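PDB 1O8V: fatty acid-binding protein homolog 1 from Echinococcus granulosus, which binds fatty acids inside a beta-barrel and has been implicated in acquiring, storing and transporting lipids that the parasite largely cannot make. Local coordinates for residues Glu22-Asp27 against Asp78-Ala83; Phe72-Pro77 against Met93-Asp98. All coordinates share one frame; numbering follows the deposited sequence. Where two conformers were deposited one is given.

Interaction 1: Glu22-Asp27 against Asp78-Ala83. With PLM (palmitic acid), chain B.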
ATOM      1  N   GLU A  22      12.705   3.041  -7.772  1.00  6.09           N
ATOM      2  CA  GLU A  22      13.795   3.790  -8.389  1.00  6.14           C
ATOM      3  C   GLU A  22      13.470   5.287  -8.363  1.00  5.49           C
ATOM      4  O   GLU A  22      14.288   6.108  -7.976  1.00  6.08           O
ATOM      5  CB  GLU A  22      14.046   3.276  -9.825  1.00  5.27           C
ATOM      6  CG  GLU A  22      14.694   1.885  -9.839  1.00  6.30           C
ATOM      7  CD  GLU A  22      14.513   1.036 -11.093  1.00  9.45           C
ATOM      8  OE1 GLU A  22      14.020   1.540 -12.109  1.00 11.36           O
ATOM      9  OE2 GLU A  22      14.904  -0.166 -11.032  1.00 12.47           O
ATOM     10  N   ARG A  23      12.239   5.637  -8.716  1.00  5.91           N
ATOM     11  CA  ARG A  23      11.835   7.044  -8.739  1.00  6.05           C
ATOM     12  C   ARG A  23      11.801   7.678  -7.358  1.00  6.68           C
ATOM     13  O   ARG A  23      12.046   8.863  -7.213  1.00  7.54           O
ATOM     14  CB  ARG A  23      10.458   7.196  -9.425  1.00  6.58           C
ATOM     15  CG  ARG A  23      10.027   8.608  -9.720  1.00  7.35           C
ATOM     16  CD  ARG A  23      10.960   9.376 -10.647  1.00 10.40           C
ATOM     17  NE  ARG A  23      11.023   8.737 -11.938  1.00 11.33           N
ATOM     18  CZ  ARG A  23      10.231   9.029 -12.962  1.00 13.83           C
ATOM     19  NH1 ARG A  23       9.322   9.992 -12.858  1.00 13.38           N
ATOM     20  NH2 ARG A  23      10.341   8.339 -14.095  1.00 15.30           N
ATOM     21  N   LEU A  24      11.473   6.877  -6.355  1.00  6.54           N
ATOM     22  CA  LEU A  24      11.367   7.350  -4.963  1.00  6.11           C
ATOM     23  C   LEU A  24      12.717   7.430  -4.246  1.00  6.52           C
ATOM     24  O   LEU A  24      12.788   7.922  -3.111  1.00  8.43           O
ATOM     25  CB  LEU A  24      10.433   6.446  -4.177  1.00  6.00           C
ATOM     26  CG  LEU A  24       8.957   6.547  -4.536  1.00  6.51           C
ATOM     27  CD1 LEU A  24       8.145   5.448  -3.857  1.00  7.19           C
ATOM     28  CD2 LEU A  24       8.443   7.934  -4.205  1.00  6.35           C
ATOM     29  N   GLY A  25      13.778   6.949  -4.877  1.00  7.22           N
ATOM     30  CA  GLY A  25      15.095   7.036  -4.266  1.00  6.71           C
ATOM     31  C   GLY A  25      15.451   5.899  -3.325  1.00  6.53           C
ATOM     32  O   GLY A  25      16.423   6.019  -2.540  1.00  8.38           O
ATOM     33  N   VAL A  26      14.713   4.799  -3.416  1.00  6.66           N
ATOM     34  CA  VAL A  26      14.990   3.635  -2.602  1.00  6.46           C
ATOM     35  C   VAL A  26      16.369   3.091  -2.996  1.00  6.99           C
ATOM     36  O   VAL A  26      16.694   2.993  -4.187  1.00  7.35           O
ATOM     37  CB  VAL A  26      13.916   2.558  -2.784  1.00  6.44           C
ATOM     38  CG1 VAL A  26      14.205   1.374  -1.890  1.00  7.60           C
ATOM     39  CG2 VAL A  26      12.512   3.141  -2.459  1.00  7.13           C
ATOM     40  N   ASP A  27      17.183   2.732  -2.010  1.00  7.55           N
ATOM     41  CA  ASP A  27      18.549   2.305  -2.307  1.00  8.67           C
ATOM     42  C   ASP A  27      18.622   0.896  -2.882  1.00  8.44           C
ATOM     43  O   ASP A  27      17.651   0.126  -2.813  1.00  7.98           O
ATOM     44  CB  ASP A  27      19.492   2.515  -1.099  1.00  9.45           C
ATOM     45  CG  ASP A  27      19.199   1.634   0.071  1.00 12.33           C
ATOM     46  OD1 ASP A  27      18.602   0.558  -0.066  1.00 15.52           O
ATOM     47  OD2 ASP A  27      19.602   1.954   1.222  1.00 18.96           O
ATOM     48  N   ASP A  78      10.519   1.496   3.268  1.00 10.60           N
ATOM     49  CA  ASP A  78      11.899   1.903   3.004  1.00 10.63           C
ATOM     50  C   ASP A  78      12.363   3.037   3.932  1.00 11.30           C
ATOM     51  O   ASP A  78      13.423   3.611   3.740  1.00 12.73           O
ATOM     52  CB  ASP A  78      12.077   2.318   1.530  1.00 10.44           C
ATOM     53  CG  ASP A  78      11.243   3.486   1.165  1.00  9.08           C
ATOM     54  OD1 ASP A  78      10.013   3.428   1.366  1.00  9.15           O
ATOM     55  OD2 ASP A  78      11.734   4.511   0.671  1.00  9.47           O
ATOM     56  N   SER A  79      11.539   3.344   4.922  1.00 11.23           N
ATOM     57  CA  SER A  79      11.839   4.255   6.042  1.00 11.82           C
ATOM     58  C   SER A  79      11.937   5.731   5.580  0.50 11.14           C
ATOM     59  O   SER A  79      12.931   6.429   5.843  0.50 11.44           O
ATOM     60  CB  SER A  79      13.103   3.842   6.781  0.50 12.10           C
ATOM     61  OG  SER A  79      13.177   4.557   8.001  0.50 14.26           O
ATOM     62  N   ARG A  80      10.951   6.165   4.788  1.00 10.04           N
ATOM     63  CA  ARG A  80      10.678   7.568   4.576  1.00  9.49           C
ATOM     64  C   ARG A  80       9.540   7.957   5.495  1.00  9.78           C
ATOM     65  O   ARG A  80       8.548   7.234   5.608  1.00  9.56           O
ATOM     66  CB  ARG A  80      10.263   7.869   3.132  1.00  8.69           C
ATOM     67  CG  ARG A  80      11.391   7.883   2.138  1.00  7.82           C
ATOM     68  CD  ARG A  80      10.929   8.000   0.667  1.00  9.41           C
ATOM     69  NE  ARG A  80      10.239   6.771   0.293  1.00  7.93           N
ATOM     70  CZ  ARG A  80       8.956   6.671  -0.050  1.00  6.32           C
ATOM     71  NH1 ARG A  80       8.199   7.739  -0.159  1.00  7.16           N
ATOM     72  NH2 ARG A  80       8.450   5.468  -0.226  1.00  7.15           N
ATOM     73  N   GLU A  81       9.661   9.137   6.087  1.00 10.84           N
ATOM     74  CA  GLU A  81       8.584   9.749   6.875  1.00 11.64           C
ATOM     75  C   GLU A  81       7.672  10.476   5.902  1.00 10.47           C
ATOM     76  O   GLU A  81       8.117  11.332   5.143  1.00 11.76           O
ATOM     77  CB  GLU A  81       9.159  10.753   7.884  1.00 12.50           C
ATOM     78  CG  GLU A  81       9.864  10.089   9.060  1.00 17.04           C
ATOM     79  CD  GLU A  81      10.257  11.066  10.162  1.00 23.19           C
ATOM     80  OE1 GLU A  81       9.515  12.047  10.403  1.00 28.41           O
ATOM     81  OE2 GLU A  81      11.306  10.839  10.810  1.00 29.60           O
ATOM     82  N   VAL A  82       6.408  10.094   5.875  1.00  9.10           N
ATOM     83  CA  VAL A  82       5.469  10.708   4.951  1.00  8.93           C
ATOM     84  C   VAL A  82       4.212  11.191   5.622  1.00  8.61           C
ATOM     85  O   VAL A  82       3.836  10.692   6.675  1.00  8.47           O
ATOM     86  CB  VAL A  82       5.111   9.739   3.802  1.00  8.55           C
ATOM     87  CG1 VAL A  82       6.376   9.297   3.102  1.00 10.17           C
ATOM     88  CG2 VAL A  82       4.318   8.541   4.300  1.00  9.81           C
ATOM     89  N   ALA A  83       3.567  12.169   5.009  1.00  7.89           N
ATOM     90  CA  ALA A  83       2.244  12.603   5.403  1.00  7.89           C
ATOM     91  C   ALA A  83       1.256  11.849   4.542  1.00  8.09           C
ATOM     92  O   ALA A  83       1.295  11.955   3.306  1.00  8.93           O
ATOM     93  CB  ALA A  83       2.092  14.078   5.218  1.00  8.87           C
TER
HETATM   94  C1  PLM B1136       0.838  -2.297  -1.932  1.00 14.62           C
HETATM   95  O1  PLM B1136       1.089  -3.430  -2.499  1.00 12.89           O
HETATM   96  O2  PLM B1136      -0.125  -2.281  -1.032  1.00 15.63           O
HETATM   97  C2  PLM B1136       1.650  -1.071  -2.341  1.00 14.51           C
HETATM   98  C3  PLM B1136       2.311  -0.373  -1.161  1.00 16.42           C
HETATM   99  C4  PLM B1136       3.255   0.704  -1.700  1.00 17.94           C
HETATM  100  C5  PLM B1136       3.854   1.514  -0.556  1.00 16.39           C
HETATM  101  C6  PLM B1136       4.707   2.700  -1.034  1.00 18.93           C
HETATM  102  C7  PLM B1136       5.964   2.351  -1.835  1.00 19.95           C
HETATM  103  C8  PLM B1136       7.141   2.191  -0.904  1.00 19.04           C
HETATM  104  C9  PLM B1136       8.410   1.688  -1.572  1.00 17.18           C
HETATM  105  CA  PLM B1136       9.232   0.887  -0.579  1.00 16.86           C
HETATM  106  CB  PLM B1136       9.601  -0.490  -1.064  1.00 17.93           C
HETATM  107  CC  PLM B1136      10.322  -1.346  -0.025  1.00 17.45           C
HETATM  108  CD  PLM B1136       9.924  -2.802  -0.145  1.00 20.46           C
HETATM  109  CE  PLM B1136       8.894  -3.273   0.868  1.00 22.91           C
HETATM  110  CF  PLM B1136       8.459  -4.703   0.559  1.00 24.46           C
HETATM  111  CG  PLM B1136       7.414  -5.259   1.522  1.00 25.25           C
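Leu-24, at the end of helix 17-24, and Val-26, in the turn that follows, meet Asp-78 and Arg-80 in the loop leading into strand 81-89. Here the helical lid of the fatty-acid-binding protein fold faces the barrel, with the bound palmitate running alongside. Asp-78 can be followed outward. Its CB lies 4.1 Å from CG1 of Val-26 and, on the ligand side, 3.8 Å from palmitate carbon CA. With chi1 at 62°, CG stands between the backbone N and the carbonyl carbon, and the twist about the next bond (chi2 -55°) turns the two oxygens to different neighbours. OD1 comes within 3.3 Å of the same palmitate carbon, while OD2 lies 3.5 Å from Val-26 CG2. Arg-80 then grips the carboxylate side-on. Its NE gives a nearly straight bond to the syn lone pair of OD2 (2.7 Å, 167° at the hydrogen), and its NH2 reaches OD1 at 3.0 Å, with that oxygen somewhat off the guanidinium plane. Thr-76 OG1 also bonds to OD1, and Asp-99 takes the arginine's NH1. Leu-24 crosses Arg-80 at about a right angle and lays CD1 over one face of the guanidinium, 3.6 Å from NH2; palmitate C8 lies at the edge of the same group. Gly-25 closes the helix in a Schellman motif, its positive phi natural for a residue without a side chain. Branched aliphatics suit the lid side because they offer CH groups to the flat carboxylate and guanidinium. Arg-80, paired with Asp-78 and Asp-99, probably offsets much of their charge, so that lid and fatty-acid chain can meet this polar cluster through nonpolar atoms.

Interaction 2: Phe72-Pro77 against Met93-Asp98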
ATOM      1  N   PHE A  72      -2.417  11.676   8.561  1.00  9.82           N
ATOM      2  CA  PHE A  72      -1.593  11.018   9.558  1.00  9.56           C
ATOM      3  C   PHE A  72      -0.148  10.854   9.110  1.00 10.26           C
ATOM      4  O   PHE A  72       0.176  10.951   7.924  1.00  9.83           O
ATOM      5  CB  PHE A  72      -2.216   9.691   9.997  1.00  9.70           C
ATOM      6  CG  PHE A  72      -2.254   8.631   8.941  1.00  7.89           C
ATOM      7  CD1 PHE A  72      -3.246   8.640   7.967  1.00  6.80           C
ATOM      8  CD2 PHE A  72      -1.316   7.608   8.921  1.00 11.12           C
ATOM      9  CE1 PHE A  72      -3.302   7.649   7.002  1.00  8.97           C
ATOM     10  CE2 PHE A  72      -1.370   6.622   7.973  1.00 10.47           C
ATOM     11  CZ  PHE A  72      -2.347   6.634   7.001  1.00 10.04           C
ATOM     12  N   LYS A  73       0.727  10.657  10.087  1.00 10.54           N
ATOM     13  CA  LYS A  73       2.135  10.395   9.837  1.00 11.08           C
ATOM     14  C   LYS A  73       2.347   8.901   9.638  1.00 10.49           C
ATOM     15  O   LYS A  73       1.902   8.064  10.419  1.00 10.71           O
ATOM     16  CB  LYS A  73       2.995  10.921  10.983  1.00 12.31           C
ATOM     17  CG  LYS A  73       3.033  12.422  11.062  1.00 17.41           C
ATOM     18  CD  LYS A  73       3.651  12.886  12.373  1.00 22.17           C
ATOM     19  CE  LYS A  73       3.415  14.385  12.623  1.00 25.24           C
ATOM     20  NZ  LYS A  73       4.654  15.181  12.334  1.00 29.14           N
ATOM     21  N   GLU A  74       2.990   8.574   8.539  1.00 10.34           N
ATOM     22  CA  GLU A  74       3.282   7.203   8.208  1.00 10.23           C
ATOM     23  C   GLU A  74       4.777   7.058   7.964  1.00  9.36           C
ATOM     24  O   GLU A  74       5.443   7.999   7.546  1.00 10.16           O
ATOM     25  CB  GLU A  74       2.456   6.780   6.971  1.00 11.01           C
ATOM     26  CG  GLU A  74       2.797   5.396   6.459  1.00 12.67           C
ATOM     27  CD  GLU A  74       1.974   4.949   5.254  1.00 14.33           C
ATOM     28  OE1 GLU A  74       1.223   5.774   4.661  1.00 10.65           O
ATOM     29  OE2 GLU A  74       2.103   3.741   4.929  1.00 16.99           O
ATOM     30  N   VAL A  75       5.330   5.888   8.281  1.00  9.66           N
ATOM     31  CA  VAL A  75       6.657   5.536   7.850  1.00  9.76           C
ATOM     32  C   VAL A  75       6.510   4.411   6.803  1.00 10.11           C
ATOM     33  O   VAL A  75       5.872   3.391   7.052  1.00 10.62           O
ATOM     34  CB  VAL A  75       7.540   5.095   9.010  1.00 10.24           C
ATOM     35  CG1 VAL A  75       8.889   4.750   8.517  1.00  9.35           C
ATOM     36  CG2 VAL A  75       7.595   6.223  10.062  1.00 10.25           C
ATOM     37  N   THR A  76       7.040   4.637   5.606  1.00  9.88           N
ATOM     38  CA  THR A  76       6.995   3.634   4.546  1.00  9.64           C
ATOM     39  C   THR A  76       7.970   2.484   4.831  1.00 10.47           C
ATOM     40  O   THR A  76       8.843   2.620   5.685  1.00  9.32           O
ATOM     41  CB  THR A  76       7.348   4.292   3.190  1.00  8.82           C
ATOM     42  OG1 THR A  76       8.688   4.814   3.228  1.00  8.65           O
ATOM     43  CG2 THR A  76       6.432   5.471   2.924  1.00  9.69           C
ATOM     44  N   PRO A  77       7.827   1.366   4.126  1.00 10.81           N
ATOM     45  CA  PRO A  77       8.707   0.221   4.354  1.00 11.06           C
ATOM     46  C   PRO A  77      10.180   0.534   4.135  1.00 10.72           C
ATOM     47  O   PRO A  77      10.991  -0.107   4.770  1.00 11.23           O
ATOM     48  CB  PRO A  77       8.210  -0.806   3.347  1.00 11.35           C
ATOM     49  CG  PRO A  77       6.784  -0.472   3.168  1.00 11.84           C
ATOM     50  CD  PRO A  77       6.773   1.040   3.151  1.00 11.66           C
ATOM     51  N   MET A  93     -10.123   2.585  -2.627  1.00  9.92           N
ATOM     52  CA  MET A  93      -9.356   3.141  -1.539  1.00  9.32           C
ATOM     53  C   MET A  93      -8.260   4.007  -2.157  1.00  9.17           C
ATOM     54  O   MET A  93      -7.459   3.513  -2.945  1.00 10.32           O
ATOM     55  CB  MET A  93      -8.777   2.043  -0.658  1.00  9.17           C
ATOM     56  CG  MET A  93      -8.077   2.624   0.565  1.00  8.63           C
ATOM     57  SD  MET A  93      -6.940   1.563   1.488  1.00 10.86           S
ATOM     58  CE  MET A  93      -7.923   0.100   1.566  1.00 11.20           C
ATOM     59  N   LYS A  94      -8.226   5.277  -1.757  1.00  8.40           N
ATOM     60  CA  LYS A  94      -7.255   6.245  -2.232  1.00  8.65           C
ATOM     61  C   LYS A  94      -6.327   6.568  -1.073  1.00  8.21           C
ATOM     62  O   LYS A  94      -6.746   7.104  -0.049  1.00  9.53           O
ATOM     63  CB  LYS A  94      -7.959   7.503  -2.757  1.00  9.30           C
ATOM     64  CG  LYS A  94      -8.816   7.255  -3.993  1.00 12.42           C
ATOM     65  CD  LYS A  94      -9.717   8.419  -4.286  1.00 16.49           C
ATOM     66  CE  LYS A  94      -9.056   9.448  -5.183  1.00 18.81           C
ATOM     67  NZ  LYS A  94      -9.957  10.634  -5.322  1.00 21.22           N
ATOM     68  N   HIS A  95      -5.051   6.283  -1.253  1.00  6.48           N
ATOM     69  CA  HIS A  95      -4.051   6.397  -0.212  1.00  6.82           C
ATOM     70  C   HIS A  95      -2.883   7.211  -0.794  1.00  6.70           C
ATOM     71  O   HIS A  95      -2.148   6.728  -1.638  1.00  5.32           O
ATOM     72  CB  HIS A  95      -3.627   4.980   0.163  1.00  7.24           C
ATOM     73  CG  HIS A  95      -2.571   4.877   1.223  1.00  5.36           C
ATOM     74  ND1 HIS A  95      -2.105   3.649   1.648  1.00  6.85           N
ATOM     75  CD2 HIS A  95      -1.899   5.807   1.956  1.00  6.15           C
ATOM     76  CE1 HIS A  95      -1.167   3.826   2.555  1.00  8.10           C
ATOM     77  NE2 HIS A  95      -1.040   5.116   2.784  1.00  7.08           N
ATOM     78  N   GLU A  96      -2.743   8.467  -0.359  1.00  6.10           N
ATOM     79  CA  GLU A  96      -1.603   9.293  -0.770  1.00  7.12           C
ATOM     80  C   GLU A  96      -0.514   9.305   0.290  1.00  7.12           C
ATOM     81  O   GLU A  96      -0.804   9.227   1.474  1.00  8.50           O
ATOM     82  CB  GLU A  96      -1.998  10.734  -1.067  1.00  6.98           C
ATOM     83  CG  GLU A  96      -2.503  11.468   0.166  1.00 10.12           C
ATOM     84  CD  GLU A  96      -2.978  12.881  -0.141  1.00  8.48           C
ATOM     85  OE1 GLU A  96      -4.086  13.096  -0.684  1.00  9.71           O
ATOM     86  OE2 GLU A  96      -2.205  13.791   0.217  1.00  9.54           O
ATOM     87  N   GLN A  97       0.728   9.452  -0.150  1.00  6.75           N
ATOM     88  CA  GLN A  97       1.905   9.514   0.727  1.00  7.06           C
ATOM     89  C   GLN A  97       2.827  10.612   0.217  1.00  7.73           C
ATOM     90  O   GLN A  97       3.454  10.457  -0.836  1.00  7.41           O
ATOM     91  CB  GLN A  97       2.679   8.199   0.723  1.00  8.16           C
ATOM     92  CG  GLN A  97       1.918   7.001   1.211  1.00  6.36           C
ATOM     93  CD  GLN A  97       2.653   5.733   1.011  1.00  9.90           C
ATOM     94  OE1 GLN A  97       3.297   5.540  -0.028  1.00 11.18           O
ATOM     95  NE2 GLN A  97       2.484   4.801   1.947  1.00 11.06           N
ATOM     96  N   ASP A  98       2.938  11.712   0.951  1.00  7.60           N
ATOM     97  CA  ASP A  98       3.785  12.835   0.565  1.00  7.68           C
ATOM     98  C   ASP A  98       5.074  12.781   1.371  1.00  8.23           C
ATOM     99  O   ASP A  98       5.057  12.959   2.591  1.00  7.81           O
ATOM    100  CB  ASP A  98       3.020  14.137   0.852  1.00  8.25           C
ATOM    101  CG  ASP A  98       3.850  15.359   0.652  1.00 10.89           C
ATOM    102  OD1 ASP A  98       4.877  15.287  -0.060  1.00 11.13           O
ATOM    103  OD2 ASP A  98       3.488  16.445   1.173  1.00 15.59           O
TER
HETATM  104  O   HOH W   1       3.423   2.364   3.085  1.00 24.01           O
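Glu-74 and His-95 both turn CG anti to the backbone N (chi1 174° and 179°), which sends their side chains from opposite directions into the interior of the fatty-acid-binding protein barrel. Their strands, 72-75 and 92-98, are separated in the antiparallel sheet by strand 81-89, so side chains must span the gap. The extended glutamate brings OE1 to the edge of the imidazole, where His-95 NE2 donates to its syn lone pair at 3.0 Å; carboxylate and ring are nearly coplanar, 13° apart. Gln-97 NE2 also donates to OE1, at 3.1 Å, but from well above the carboxylate plane. Ser-84 OG of the intervening strand bonds to this oxygen too. The two N-H donors would probably favour an ionised carboxylate in this largely enclosed setting. Histidine suits its position because it has two ring nitrogens: ND1 pairs with Arg-108, a residue that binds hexadecanoate, so Glu-74 probably helps to hold the ring beside that arginine. Glutamine adds a neutral donor beside the palmitate, and the Thr-76 methyl CG2 comes loosely near its amide nitrogen, 4.1 Å from NE2. One water completes the link, donating to Glu-74 OE2 at 2.7 Å and accepting from Gln-97 NE2 at 2.8 Å.

How the interactions relate
From the N terminus, the chain first passes through 22-27 on the helical lid, continues through the second lid helix, 28-36, and several strands to 72-77, turns directly into 78-83 and, after one further hairpin, reaches 93-98. Interaction 1 thus closes a long loop of 50 intervening residues, interaction 2 a short one of 15, and the two cross because their segments alternate. They meet at strand 81-89: Val-82 N lies 2.8 Å from Glu-74 O on one flank, and Ala-83 O lies 2.9 Å from Asp-98 N on the other, both probable hydrogen bonds. Interaction 1 ties lid to barrel, while interaction 2 ties strands within the barrel wall.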